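Alpha-fucosidase (Bifidobacterium bifidum, PDB 2EAB) probably hydrolyses terminal alpha-1,2-linked L-fucose from glycans, this chain being the catalytic part of a longer, calcium-containing family 95 glycoside hydrolase. Local coordinates at residues A31-G36 / A752-L757; N428-Y433 / L686-L691; I511-Y516 / S580-Q585; D674-H679 / V716-T721; R710-N715 / N730-T735. One frame throughout, in Å; residues are numbered along the deposited sequence.

Interaction 1 (A31-G36 / A752-L757)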
# COMPACT_ATOMS: atom_id res chain seq x y z
N ALA A 31 -23.58 -5.77 8.99
CA ALA A 31 -22.59 -6.51 8.20
C ALA A 31 -23.24 -7.07 6.94
O ALA A 31 -22.92 -8.18 6.49
CB ALA A 31 -21.96 -7.62 9.04
N THR A 32 -24.14 -6.28 6.36
CA THR A 32 -24.97 -6.73 5.24
C THR A 32 -24.39 -6.45 3.86
O THR A 32 -24.99 -6.82 2.85
CB THR A 32 -26.40 -6.12 5.30
OG1 THR A 32 -26.31 -4.70 5.16
CG2 THR A 32 -27.09 -6.47 6.61
N ALA A 33 -23.24 -5.78 3.79
CA ALA A 33 -22.59 -5.57 2.50
C ALA A 33 -22.05 -6.89 1.94
O ALA A 33 -21.92 -7.87 2.67
CB ALA A 33 -21.48 -4.53 2.62
N THR A 34 -21.76 -6.91 0.65
CA THR A 34 -21.23 -8.10 -0.01
C THR A 34 -20.06 -8.69 0.77
O THR A 34 -19.09 -7.98 1.07
CB THR A 34 -20.78 -7.78 -1.44
OG1 THR A 34 -21.85 -7.15 -2.14
CG2 THR A 34 -20.38 -9.04 -2.19
N ALA A 35 -20.15 -9.98 1.08
CA ALA A 35 -19.13 -10.67 1.86
C ALA A 35 -17.88 -10.99 1.06
O ALA A 35 -16.76 -10.77 1.53
CB ALA A 35 -19.71 -11.95 2.46
N GLY A 36 -18.07 -11.50 -0.16
CA GLY A 36 -16.95 -11.88 -1.02
C GLY A 36 -16.42 -13.27 -0.72
O GLY A 36 -16.82 -13.91 0.26
N ALA A 752 -18.03 0.59 -1.62
CA ALA A 752 -16.80 -0.16 -1.35
C ALA A 752 -16.23 0.07 0.05
O ALA A 752 -15.05 -0.17 0.30
CB ALA A 752 -15.74 0.13 -2.43
N MET A 753 -17.09 0.50 0.98
CA MET A 753 -16.69 0.67 2.37
C MET A 753 -17.62 -0.08 3.30
O MET A 753 -18.85 0.08 3.22
CB MET A 753 -16.68 2.15 2.74
CG MET A 753 -15.58 2.95 2.06
SD MET A 753 -13.99 2.60 2.82
CE MET A 753 -14.01 3.82 4.10
N TYR A 754 -17.05 -0.89 4.19
CA TYR A 754 -17.82 -1.54 5.24
C TYR A 754 -18.10 -0.56 6.38
O TYR A 754 -17.59 0.57 6.38
CB TYR A 754 -17.09 -2.78 5.76
CG TYR A 754 -16.99 -3.96 4.80
CD1 TYR A 754 -18.06 -4.30 3.96
CD2 TYR A 754 -15.85 -4.76 4.78
CE1 TYR A 754 -17.96 -5.40 3.10
CE2 TYR A 754 -15.75 -5.86 3.93
CZ TYR A 754 -16.80 -6.17 3.09
OH TYR A 754 -16.69 -7.26 2.25
N ALA A 755 -18.90 -0.99 7.36
CA ALA A 755 -19.29 -0.14 8.49
C ALA A 755 -18.12 0.34 9.33
O ALA A 755 -18.20 1.41 9.95
CB ALA A 755 -20.32 -0.86 9.37
N ASN A 756 -17.03 -0.44 9.35
CA ASN A 756 -15.79 -0.07 10.03
C ASN A 756 -14.82 0.70 9.13
O ASN A 756 -13.65 0.86 9.48
CB ASN A 756 -15.11 -1.33 10.58
CG ASN A 756 -14.72 -2.31 9.48
OD1 ASN A 756 -14.98 -2.08 8.30
ND2 ASN A 756 -14.11 -3.43 9.87
N LEU A 757 -15.33 1.13 7.98
CA LEU A 757 -14.58 1.87 6.96
C LEU A 757 -13.42 1.10 6.32
O LEU A 757 -12.53 1.69 5.70
CB LEU A 757 -14.14 3.26 7.46
CG LEU A 757 -15.28 4.14 7.99
CD1 LEU A 757 -14.77 5.54 8.29
CD2 LEU A 757 -16.47 4.19 7.02
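Tyr754 reaches Ala33 and Thr34 across a domain interface, linking the catalytic (alpha/alpha)6 barrel of this family 95 enzyme to the N-terminal beta-sandwich region. Both segments are loops: residues 31-36 come before helix 42-50, and residues 752-757 come after helix 738-751. Tyr754 also opens a type I turn, closed by Leu757 N bonding to Tyr754 O. At CB the chain bends so that CG stands beside the backbone N, anti to the carbonyl carbon (chi1 -69°), and the ring runs out toward the other loop. Tyr754 CD1 and CE1 both lie 3.7 Å from Ala33 CB; the methyl meets the ring at its edge, near the plane, not over a face. Tyr754 CE1 and then CZ also pass 3.5 Å from Thr34 O. The ring itself stacks with Tyr760, which also touches Ala33, while Gln48 and Gln49 of helix 42-50 touch it as well. Ala35 O, which accepts from Gln48 NE2, is 3.6 Å from Tyr754 OH. At the tip, Tyr754 OH donates to Thr34 O at 2.8 Å, lying in the carbonyl plane with a C=O...O angle of 159°.

Interaction 2 (N428-Y433 / L686-L691)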
# COMPACT_ATOMS: atom_id res chain seq x y z
N ASN A 428 -0.80 0.28 -1.67
CA ASN A 428 -0.53 0.41 -0.24
C ASN A 428 0.48 1.50 0.05
O ASN A 428 0.46 2.09 1.13
CB ASN A 428 0.01 -0.90 0.33
CG ASN A 428 -1.04 -1.98 0.49
OD1 ASN A 428 -2.16 -1.88 -0.03
ND2 ASN A 428 -0.67 -3.05 1.18
N TYR A 429 1.38 1.74 -0.90
CA TYR A 429 2.44 2.74 -0.76
C TYR A 429 2.30 3.92 -1.72
O TYR A 429 3.30 4.54 -2.10
CB TYR A 429 3.83 2.07 -0.78
CG TYR A 429 4.01 1.21 0.44
CD1 TYR A 429 4.51 1.76 1.63
CD2 TYR A 429 3.61 -0.12 0.45
CE1 TYR A 429 4.63 0.99 2.78
CE2 TYR A 429 3.73 -0.90 1.60
CZ TYR A 429 4.24 -0.34 2.75
OH TYR A 429 4.35 -1.12 3.88
N TRP A 430 1.07 4.22 -2.10
CA TRP A 430 0.78 5.46 -2.83
C TRP A 430 0.61 6.72 -1.98
O TRP A 430 1.03 7.78 -2.41
CB TRP A 430 -0.42 5.32 -3.77
CG TRP A 430 -0.15 4.53 -5.01
CD1 TRP A 430 1.06 4.15 -5.52
CD2 TRP A 430 -1.14 4.04 -5.93
NE1 TRP A 430 0.88 3.42 -6.68
CE2 TRP A 430 -0.46 3.35 -6.95
CE3 TRP A 430 -2.54 4.12 -5.98
CZ2 TRP A 430 -1.13 2.73 -8.02
CZ3 TRP A 430 -3.21 3.50 -7.03
CH2 TRP A 430 -2.50 2.82 -8.04
N PRO A 431 -0.05 6.64 -0.80
CA PRO A 431 -0.17 7.88 -0.01
C PRO A 431 0.99 8.12 0.96
O PRO A 431 1.01 9.14 1.64
CB PRO A 431 -1.44 7.65 0.80
CG PRO A 431 -1.44 6.17 1.05
CD PRO A 431 -0.78 5.52 -0.16
N THR A 432 1.93 7.20 1.01
CA THR A 432 2.89 7.17 2.10
C THR A 432 3.75 8.43 2.17
O THR A 432 4.07 8.90 3.26
CB THR A 432 3.78 5.92 1.98
OG1 THR A 432 2.95 4.80 1.65
CG2 THR A 432 4.53 5.65 3.29
N TYR A 433 4.13 8.96 1.02
CA TYR A 433 4.97 10.14 0.98
C TYR A 433 4.17 11.44 0.96
O TYR A 433 4.45 12.36 1.73
CB TYR A 433 5.93 10.07 -0.20
CG TYR A 433 6.64 8.75 -0.32
CD1 TYR A 433 7.65 8.40 0.57
CD2 TYR A 433 6.28 7.83 -1.32
CE1 TYR A 433 8.29 7.18 0.47
CE2 TYR A 433 6.92 6.61 -1.43
CZ TYR A 433 7.93 6.29 -0.54
OH TYR A 433 8.58 5.09 -0.64
N LEU A 686 -0.09 7.57 -16.88
CA LEU A 686 -0.90 8.67 -16.36
C LEU A 686 -0.88 8.70 -14.83
O LEU A 686 -0.72 9.76 -14.22
CB LEU A 686 -2.35 8.55 -16.86
CG LEU A 686 -3.39 9.42 -16.16
CD1 LEU A 686 -3.20 10.89 -16.50
CD2 LEU A 686 -4.80 8.98 -16.53
N PHE A 687 -1.08 7.54 -14.23
CA PHE A 687 -0.91 7.38 -12.80
C PHE A 687 -0.40 5.97 -12.53
O PHE A 687 -1.02 4.99 -12.96
CB PHE A 687 -2.20 7.61 -11.99
CG PHE A 687 -1.94 7.54 -10.52
CD1 PHE A 687 -1.60 8.69 -9.82
CD2 PHE A 687 -1.92 6.32 -9.87
CE1 PHE A 687 -1.28 8.63 -8.47
CE2 PHE A 687 -1.60 6.25 -8.53
CZ PHE A 687 -1.28 7.40 -7.82
N PRO A 688 0.69 5.84 -11.75
CA PRO A 688 1.43 6.87 -11.00
C PRO A 688 2.48 7.66 -11.78
O PRO A 688 3.04 8.62 -11.24
CB PRO A 688 2.13 6.06 -9.92
CG PRO A 688 2.42 4.75 -10.58
CD PRO A 688 1.24 4.49 -11.49
N GLY A 689 2.73 7.26 -13.03
CA GLY A 689 3.87 7.76 -13.80
C GLY A 689 3.80 9.21 -14.25
O GLY A 689 2.88 9.95 -13.89
N ASP A 690 4.80 9.61 -15.03
CA ASP A 690 4.85 10.96 -15.59
C ASP A 690 4.97 10.96 -17.10
O ASP A 690 5.43 11.93 -17.71
CB ASP A 690 5.95 11.82 -14.94
CG ASP A 690 7.35 11.42 -15.37
OD1 ASP A 690 7.53 10.38 -16.05
OD2 ASP A 690 8.30 12.16 -15.02
N LEU A 691 4.54 9.86 -17.70
CA LEU A 691 4.52 9.70 -19.14
C LEU A 691 3.36 10.48 -19.76
O LEU A 691 3.48 11.00 -20.88
CB LEU A 691 4.40 8.21 -19.45
CG LEU A 691 4.50 7.68 -20.87
CD1 LEU A 691 5.75 8.18 -21.59
CD2 LEU A 691 4.49 6.16 -20.78
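Trp430 and Pro688 mark the nearest backbone approach, their CA atoms 8.3 Å apart, between two loop segments without hydrogen bonds across the gap. A cis peptide bond joins Phe687 to Pro688. With CG anti to its backbone nitrogen (chi1 -175°), Phe687 swings its ring to the carbonyl side and carries the CE2 edge to the indole of Trp430 in a T-shaped stack. The planes are 85° apart and the ring centroids, counting the six-membered ring of the indole, lie 4.6 Å apart. One corner does the work: Phe687 CE2 sits 3.2 Å above the indole plane, over its centre, and 3.4 Å from Trp430 CD2. Within the helical barrel of the catalytic domain, this joins the loop after helix 424-428 to the loop leading to helix 697-711. Pro688 stands further off, its CB 4.4 Å from Trp430 NE1 and set obliquely to the indole; the same CB lies over one face of Phe687, toward the rim. With an alanine in place of Trp430, Phe687 CE2 would probably lose the aromatic face it points into and its ring would be less firmly positioned. Further along the loop, Asp690 belongs to a calcium site observed for this protein, with no ion bound to this chain here.

Interaction 3 (I511-Y516 / S580-Q585)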
# COMPACT_ATOMS: atom_id res chain seq x y z
N ILE A 511 7.06 -1.77 -8.64
CA ILE A 511 7.30 -1.55 -7.22
C ILE A 511 8.54 -0.68 -6.99
O ILE A 511 8.61 0.05 -6.00
CB ILE A 511 7.35 -2.88 -6.41
CG1 ILE A 511 7.02 -2.63 -4.93
CG2 ILE A 511 8.69 -3.59 -6.58
CD1 ILE A 511 5.57 -2.21 -4.68
N LEU A 512 9.50 -0.73 -7.90
CA LEU A 512 10.64 0.18 -7.84
C LEU A 512 10.25 1.65 -7.94
O LEU A 512 10.99 2.52 -7.45
CB LEU A 512 11.72 -0.18 -8.86
CG LEU A 512 12.52 -1.44 -8.51
CD1 LEU A 512 13.34 -1.89 -9.71
CD2 LEU A 512 13.42 -1.24 -7.29
N GLN A 513 9.12 1.94 -8.57
CA GLN A 513 8.62 3.32 -8.55
C GLN A 513 8.34 3.78 -7.12
O GLN A 513 8.75 4.87 -6.72
CB GLN A 513 7.37 3.49 -9.39
CG GLN A 513 7.60 3.42 -10.88
CD GLN A 513 6.40 3.89 -11.68
OE1 GLN A 513 5.80 4.91 -11.37
NE2 GLN A 513 6.07 3.16 -12.74
N ASN A 514 7.63 2.95 -6.36
CA ASN A 514 7.33 3.28 -4.96
C ASN A 514 8.61 3.48 -4.16
O ASN A 514 8.69 4.36 -3.31
CB ASN A 514 6.50 2.18 -4.29
CG ASN A 514 5.12 2.03 -4.87
OD1 ASN A 514 4.13 2.51 -4.30
ND2 ASN A 514 5.02 1.34 -5.99
N VAL A 515 9.61 2.65 -4.46
CA VAL A 515 10.90 2.73 -3.79
C VAL A 515 11.62 4.03 -4.14
O VAL A 515 12.09 4.74 -3.24
CB VAL A 515 11.78 1.48 -4.10
CG1 VAL A 515 13.17 1.65 -3.53
CG2 VAL A 515 11.13 0.23 -3.53
N TYR A 516 11.70 4.36 -5.43
CA TYR A 516 12.37 5.58 -5.85
C TYR A 516 11.70 6.83 -5.27
O TYR A 516 12.37 7.83 -4.98
CB TYR A 516 12.48 5.68 -7.38
CG TYR A 516 13.26 6.91 -7.79
CD1 TYR A 516 14.64 6.98 -7.58
CD2 TYR A 516 12.62 8.03 -8.32
CE1 TYR A 516 15.36 8.11 -7.91
CE2 TYR A 516 13.35 9.18 -8.66
CZ TYR A 516 14.72 9.21 -8.44
OH TYR A 516 15.46 10.33 -8.76
N SER A 580 5.72 -1.48 -21.40
CA SER A 580 6.60 -0.43 -21.90
C SER A 580 6.52 0.84 -21.08
O SER A 580 7.55 1.49 -20.87
CB SER A 580 6.34 -0.14 -23.38
OG SER A 580 6.74 -1.25 -24.16
N SER A 581 5.33 1.18 -20.59
CA SER A 581 5.19 2.36 -19.73
C SER A 581 5.97 2.18 -18.44
O SER A 581 6.63 3.12 -17.96
CB SER A 581 3.73 2.65 -19.42
OG SER A 581 3.03 3.02 -20.60
N LEU A 582 5.91 0.97 -17.89
CA LEU A 582 6.62 0.67 -16.65
C LEU A 582 8.13 0.66 -16.85
O LEU A 582 8.88 1.19 -16.02
CB LEU A 582 6.15 -0.66 -16.06
CG LEU A 582 4.74 -0.62 -15.46
CD1 LEU A 582 4.33 -2.01 -15.02
CD2 LEU A 582 4.65 0.35 -14.29
N VAL A 583 8.60 0.05 -17.94
CA VAL A 583 10.04 -0.01 -18.18
C VAL A 583 10.59 1.38 -18.50
O VAL A 583 11.67 1.75 -18.03
CB VAL A 583 10.41 -1.07 -19.24
CG1 VAL A 583 11.90 -1.01 -19.60
CG2 VAL A 583 10.06 -2.46 -18.72
N TRP A 584 9.83 2.15 -19.27
CA TRP A 584 10.18 3.54 -19.56
C TRP A 584 10.35 4.32 -18.25
O TRP A 584 11.34 5.04 -18.08
CB TRP A 584 9.12 4.18 -20.45
CG TRP A 584 9.41 5.59 -20.87
CD1 TRP A 584 10.06 5.99 -22.01
CD2 TRP A 584 9.05 6.78 -20.17
NE1 TRP A 584 10.12 7.37 -22.05
CE2 TRP A 584 9.51 7.87 -20.94
CE3 TRP A 584 8.38 7.03 -18.97
CZ2 TRP A 584 9.32 9.20 -20.54
CZ3 TRP A 584 8.19 8.35 -18.57
CH2 TRP A 584 8.65 9.42 -19.36
N GLN A 585 9.40 4.16 -17.33
CA GLN A 585 9.46 4.89 -16.07
C GLN A 585 10.65 4.46 -15.23
O GLN A 585 11.29 5.31 -14.59
CB GLN A 585 8.18 4.71 -15.26
CG GLN A 585 7.99 5.81 -14.23
CD GLN A 585 7.69 7.14 -14.89
OE1 GLN A 585 6.65 7.30 -15.52
NE2 GLN A 585 8.61 8.09 -14.79
O HOH W 1 8.16 1.30 -13.43
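Gln513 lies across Gln585 at about a right angle, the two amide planes turned 55° from each other, and no direct hydrogen bond joins them. Extended beyond CG, Gln513 carries its amide across to the aliphatic part of Gln585: Gln513 CD is 3.6 Å from Gln585 CG. Leu582 also crosses Gln513 at about a right angle, and its CD2 methyl approaches Gln513 NE2 to 3.5 Å. These side chains bridge helices 507-520 and 577-596, two helices of the (alpha/alpha)6 barrel, in a buried contact. The polar link is made by water: Gln513 NE2 donates to it at 2.9 Å, and the water donates to Leu582 O at 2.7 Å, so one solvent molecule ties a side chain to the neighbouring helix backbone. Gln585 leaves its CB with CG anti to the backbone N (chi1 -159°) and then bends at chi2, which carries its amide off to donate from NE2 to Asp690 OD1, in a calcium site that holds no ion in this chain. Gln513 OE1 in turn is hydrogen-bonded to a bound Tris molecule.

Interaction 4 (D674-H679 / V716-T721)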
# COMPACT_ATOMS: atom_id res chain seq x y z
N ASP A 674 -17.66 -4.15 -24.67
CA ASP A 674 -18.40 -2.99 -24.17
C ASP A 674 -17.48 -1.85 -23.70
O ASP A 674 -17.96 -0.81 -23.23
CB ASP A 674 -19.43 -3.38 -23.10
CG ASP A 674 -18.80 -3.82 -21.78
OD1 ASP A 674 -17.58 -3.66 -21.57
OD2 ASP A 674 -19.56 -4.33 -20.92
N ASN A 675 -16.17 -2.05 -23.85
CA ASN A 675 -15.13 -1.04 -23.54
C ASN A 675 -14.89 -0.77 -22.06
O ASN A 675 -14.06 0.07 -21.70
CB ASN A 675 -15.41 0.29 -24.26
CG ASN A 675 -15.52 0.14 -25.76
OD1 ASN A 675 -14.66 -0.46 -26.40
ND2 ASN A 675 -16.58 0.71 -26.33
N GLN A 676 -15.59 -1.50 -21.19
CA GLN A 676 -15.55 -1.23 -19.76
C GLN A 676 -14.73 -2.25 -18.96
O GLN A 676 -15.07 -2.55 -17.81
CB GLN A 676 -16.97 -1.16 -19.19
CG GLN A 676 -17.79 0.03 -19.66
CD GLN A 676 -19.14 0.06 -18.97
OE1 GLN A 676 -19.24 0.26 -17.76
NE2 GLN A 676 -20.20 -0.16 -19.74
N HIS A 677 -13.66 -2.77 -19.54
CA HIS A 677 -12.79 -3.70 -18.81
C HIS A 677 -12.31 -3.09 -17.49
O HIS A 677 -11.98 -1.91 -17.42
CB HIS A 677 -11.61 -4.13 -19.67
CG HIS A 677 -10.73 -5.15 -19.01
ND1 HIS A 677 -11.18 -6.40 -18.66
CD2 HIS A 677 -9.43 -5.09 -18.61
CE1 HIS A 677 -10.20 -7.08 -18.08
NE2 HIS A 677 -9.13 -6.30 -18.04
N ARG A 678 -12.29 -3.91 -16.44
CA ARG A 678 -11.99 -3.44 -15.09
C ARG A 678 -10.56 -2.90 -14.92
O ARG A 678 -10.35 -1.89 -14.25
CB ARG A 678 -12.27 -4.54 -14.06
CG ARG A 678 -12.21 -4.06 -12.63
CD ARG A 678 -12.81 -5.09 -11.71
NE ARG A 678 -12.86 -4.61 -10.33
CZ ARG A 678 -12.31 -5.25 -9.30
NH1 ARG A 678 -11.66 -6.40 -9.47
NH2 ARG A 678 -12.42 -4.73 -8.08
N HIS A 679 -9.60 -3.59 -15.52
CA HIS A 679 -8.22 -3.12 -15.51
C HIS A 679 -8.03 -2.00 -16.53
O HIS A 679 -8.72 -1.94 -17.54
CB HIS A 679 -7.27 -4.26 -15.88
CG HIS A 679 -7.07 -5.27 -14.80
ND1 HIS A 679 -8.00 -6.24 -14.50
CD2 HIS A 679 -6.03 -5.49 -13.97
CE1 HIS A 679 -7.55 -7.00 -13.52
NE2 HIS A 679 -6.35 -6.56 -13.17
N VAL A 716 -23.28 7.67 -17.81
CA VAL A 716 -23.32 7.42 -16.37
C VAL A 716 -21.99 6.86 -15.86
O VAL A 716 -21.54 5.80 -16.29
CB VAL A 716 -24.48 6.45 -15.99
CG1 VAL A 716 -24.56 6.27 -14.48
CG2 VAL A 716 -25.81 6.95 -16.54
N LEU A 717 -21.37 7.60 -14.94
CA LEU A 717 -20.13 7.16 -14.30
C LEU A 717 -20.41 5.91 -13.47
O LEU A 717 -21.34 5.88 -12.67
CB LEU A 717 -19.58 8.27 -13.41
CG LEU A 717 -18.26 7.99 -12.68
CD1 LEU A 717 -17.09 7.90 -13.64
CD2 LEU A 717 -18.02 9.06 -11.64
N GLN A 718 -19.60 4.88 -13.69
CA GLN A 718 -19.83 3.59 -13.05
C GLN A 718 -19.07 3.42 -11.75
O GLN A 718 -17.93 3.88 -11.60
CB GLN A 718 -19.48 2.44 -14.01
CG GLN A 718 -20.34 2.41 -15.27
CD GLN A 718 -21.82 2.27 -14.98
OE1 GLN A 718 -22.59 3.22 -15.14
NE2 GLN A 718 -22.23 1.09 -14.52
N SER A 719 -19.72 2.76 -10.80
CA SER A 719 -19.09 2.38 -9.55
C SER A 719 -18.07 1.27 -9.79
O SER A 719 -18.13 0.54 -10.79
CB SER A 719 -20.14 1.91 -8.55
OG SER A 719 -19.55 1.59 -7.30
N ASN A 720 -17.11 1.17 -8.88
CA ASN A 720 -16.26 0.00 -8.79
C ASN A 720 -15.78 -0.14 -7.35
O ASN A 720 -16.22 0.60 -6.47
CB ASN A 720 -15.10 0.06 -9.79
CG ASN A 720 -14.79 -1.30 -10.39
OD1 ASN A 720 -14.41 -2.24 -9.68
ND2 ASN A 720 -14.94 -1.41 -11.71
N THR A 721 -14.90 -1.11 -7.12
CA THR A 721 -14.54 -1.50 -5.77
C THR A 721 -13.04 -1.74 -5.67
O THR A 721 -12.34 -1.85 -6.69
CB THR A 721 -15.23 -2.82 -5.38
OG1 THR A 721 -14.84 -3.83 -6.32
CG2 THR A 721 -16.76 -2.68 -5.37
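Arg678 CA and Asn720 CA stand 8.4 Å apart, and Gln676 CA and Gln718 CA 9.3 Å, so the two segments keep apart and meet through side chains. The second segment leaves the small beta hairpin 712-713/716-717 of the catalytic barrel domain and leads into helix 722-734. Arg678 sets CG anti to the backbone nitrogen (chi1 -171°) and stays extended to NE, which donates almost straight (173°) to Asn720 OD1 at 2.9 Å. Guanidinium and amide are nearly coplanar, 14° apart. Asn720 OD1 is gripped twice, for Thr721 N also donates to it, which pins that oxygen. Arg678 NH2 adds a weak bond to Thr721 O; Thr721 OG1 has its own partner in His761 O. Trp723 and Ala724 of helix 722-734 also touch Arg678. At the other end Gln676 crosses Gln718 at about a right angle, its OE1 3.5 Å from Gln718 CG. The backbone N of Gln676 closes an Asx turn on Asp674 OD1 at 3.0 Å, from above the carboxylate plane.

Interaction 5 (R710-N715 / N730-T735). With EDO (1,2-ethanediol), chain G.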
# COMPACT_ATOMS: atom_id res chain seq x y z
N ARG A 710 -13.58 3.46 -20.36
CA ARG A 710 -13.47 2.45 -19.30
C ARG A 710 -14.43 2.68 -18.13
O ARG A 710 -14.89 1.71 -17.52
CB ARG A 710 -12.04 2.36 -18.78
CG ARG A 710 -11.59 0.94 -18.48
CD ARG A 710 -11.32 0.15 -19.76
NE ARG A 710 -10.09 -0.63 -19.66
CZ ARG A 710 -9.25 -0.85 -20.67
NH1 ARG A 710 -9.50 -0.36 -21.88
NH2 ARG A 710 -8.15 -1.57 -20.46
N CYS A 711 -14.74 3.94 -17.83
CA CYS A 711 -15.38 4.30 -16.56
C CYS A 711 -16.86 4.64 -16.65
O CYS A 711 -17.53 4.77 -15.61
CB CYS A 711 -14.63 5.46 -15.91
SG CYS A 711 -12.96 5.05 -15.39
N PHE A 712 -17.37 4.79 -17.87
CA PHE A 712 -18.76 5.18 -18.10
C PHE A 712 -19.53 4.11 -18.86
O PHE A 712 -18.99 3.41 -19.72
CB PHE A 712 -18.81 6.49 -18.90
CG PHE A 712 -18.46 7.72 -18.11
CD1 PHE A 712 -19.46 8.55 -17.61
CD2 PHE A 712 -17.13 8.06 -17.86
CE1 PHE A 712 -19.15 9.69 -16.88
CE2 PHE A 712 -16.81 9.20 -17.12
CZ PHE A 712 -17.82 10.02 -16.63
N LYS A 713 -20.81 3.97 -18.52
CA LYS A 713 -21.76 3.22 -19.33
C LYS A 713 -22.73 4.27 -19.85
O LYS A 713 -23.51 4.83 -19.08
CB LYS A 713 -22.49 2.16 -18.50
CG LYS A 713 -23.44 1.27 -19.30
CD LYS A 713 -24.18 0.28 -18.42
CE LYS A 713 -23.37 -0.98 -18.15
NZ LYS A 713 -24.15 -1.99 -17.39
N GLY A 714 -22.63 4.57 -21.14
CA GLY A 714 -23.30 5.73 -21.72
C GLY A 714 -22.73 6.99 -21.10
O GLY A 714 -21.52 7.22 -21.14
N ASN A 715 -23.61 7.79 -20.51
CA ASN A 715 -23.21 9.03 -19.83
C ASN A 715 -23.15 8.89 -18.31
O ASN A 715 -22.98 9.89 -17.60
CB ASN A 715 -24.14 10.18 -20.23
CG ASN A 715 -24.07 10.50 -21.72
OD1 ASN A 715 -23.00 10.43 -22.33
ND2 ASN A 715 -25.21 10.86 -22.29
N ASN A 730 -7.23 7.99 -8.43
CA ASN A 730 -5.91 8.58 -8.65
C ASN A 730 -5.65 8.97 -10.10
O ASN A 730 -5.06 10.02 -10.37
CB ASN A 730 -4.81 7.65 -8.13
CG ASN A 730 -4.70 7.69 -6.62
OD1 ASN A 730 -3.96 8.52 -6.06
ND2 ASN A 730 -5.43 6.80 -5.95
N SER A 731 -6.11 8.13 -11.02
CA SER A 731 -5.94 8.38 -12.45
C SER A 731 -6.71 9.62 -12.88
O SER A 731 -6.16 10.50 -13.55
CB SER A 731 -6.40 7.17 -13.27
OG SER A 731 -5.64 6.03 -12.95
N TRP A 732 -7.97 9.71 -12.47
CA TRP A 732 -8.76 10.88 -12.78
C TRP A 732 -8.21 12.15 -12.13
O TRP A 732 -8.26 13.22 -12.73
CB TRP A 732 -10.23 10.66 -12.43
CG TRP A 732 -10.99 9.95 -13.52
CD1 TRP A 732 -11.30 8.62 -13.58
CD2 TRP A 732 -11.53 10.55 -14.70
NE1 TRP A 732 -12.00 8.35 -14.73
CE2 TRP A 732 -12.17 9.52 -15.44
CE3 TRP A 732 -11.55 11.85 -15.22
CZ2 TRP A 732 -12.81 9.75 -16.66
CZ3 TRP A 732 -12.19 12.08 -16.43
CH2 TRP A 732 -12.82 11.04 -17.14
N ALA A 733 -7.64 12.05 -10.93
CA ALA A 733 -7.05 13.23 -10.29
C ALA A 733 -5.96 13.84 -11.17
O ALA A 733 -5.86 15.06 -11.30
CB ALA A 733 -6.51 12.90 -8.91
N ARG A 734 -5.14 12.99 -11.78
CA ARG A 734 -4.04 13.43 -12.62
C ARG A 734 -4.51 14.17 -13.88
O ARG A 734 -3.73 14.92 -14.47
CB ARG A 734 -3.16 12.24 -13.01
CG ARG A 734 -2.36 11.63 -11.85
CD ARG A 734 -1.24 12.56 -11.38
NE ARG A 734 -0.30 11.97 -10.41
CZ ARG A 734 0.68 11.13 -10.73
NH1 ARG A 734 0.83 10.72 -11.99
NH2 ARG A 734 1.51 10.69 -9.79
N THR A 735 -5.76 13.96 -14.28
CA THR A 735 -6.33 14.65 -15.45
C THR A 735 -6.71 16.10 -15.15
O THR A 735 -6.96 16.87 -16.08
CB THR A 735 -7.61 13.96 -15.99
OG1 THR A 735 -8.70 14.19 -15.09
CG2 THR A 735 -7.41 12.48 -16.22
C1 EDO G . 1.54 9.32 -7.13
O1 EDO G . 1.65 10.82 -7.31
C2 EDO G . 1.79 9.05 -5.60
O2 EDO G . 3.09 9.58 -5.27
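Trp732 presents the pyrrole edge of its indole to Cys711, joining helix 722-734 of the catalytic (alpha/alpha)6 barrel to the end of helix 697-711, just where that helix passes into the hairpin 712-713/716-717. Trp732 NE1 donates to Cys711 SG at 3.5 Å, nearly straight (170°). The sulfur lies only 1° out of the indole plane, so this is an edge-on sulfur-aromatic contact and not one over the ring face. Cys711 holds SG beside its backbone N, anti to the carbonyl carbon (chi1 -66°), which aims the sulfur at that N-H. On the benzene side, Phe712 brings CE2 to 4.1 Å from Trp732 CZ2, with CZ2 near the plane of the Phe712 ring. Leu707 of helix 697-711 and Leu744 of helix 738-751 also press on the indole. Replacing Trp732 with a leucine would probably leave Cys711 SG without its N-H donor and open a gap beside Phe712 CE2. Arg734 works elsewhere: NE forms a salt bridge with Glu778, NH1 donates to Gly689 O and NH2 to Pro688 O. Its NH2 also faces O1 of an ethanediol, probably from the crystallisation liquor, near the guanidinium plane. Trp732 O itself accepts twice from Thr735, from N at 3.0 Å and from OG1 at 2.6 Å, the latter in the carbonyl plane and on a lone pair.

In the fold
Interaction 1 alone joins the N-terminal region to the catalytic barrel; partly buried, it rests on a phenol hydroxyl bonded to a backbone carbonyl. The other four lie within the catalytic domain. Interactions 2, 3 and 5 are buried, with a T-shaped pair in 2, amide packing and a water bridge in 3 and an N-H to sulfur bond in 5, whereas interaction 4 is a surface contact carried by arginine hydrogen bonds. Interactions 2 and 3 are tied by Tyr433 OH to Asn514 O. Interactions 4 and 5 share the hairpin 712-713/716-717. Interactions 2 and 5 also touch, through Arg734 and packing of Phe687 on Asn730. Interaction 1 reaches interaction 4 through Ala752 CB packing on Thr721.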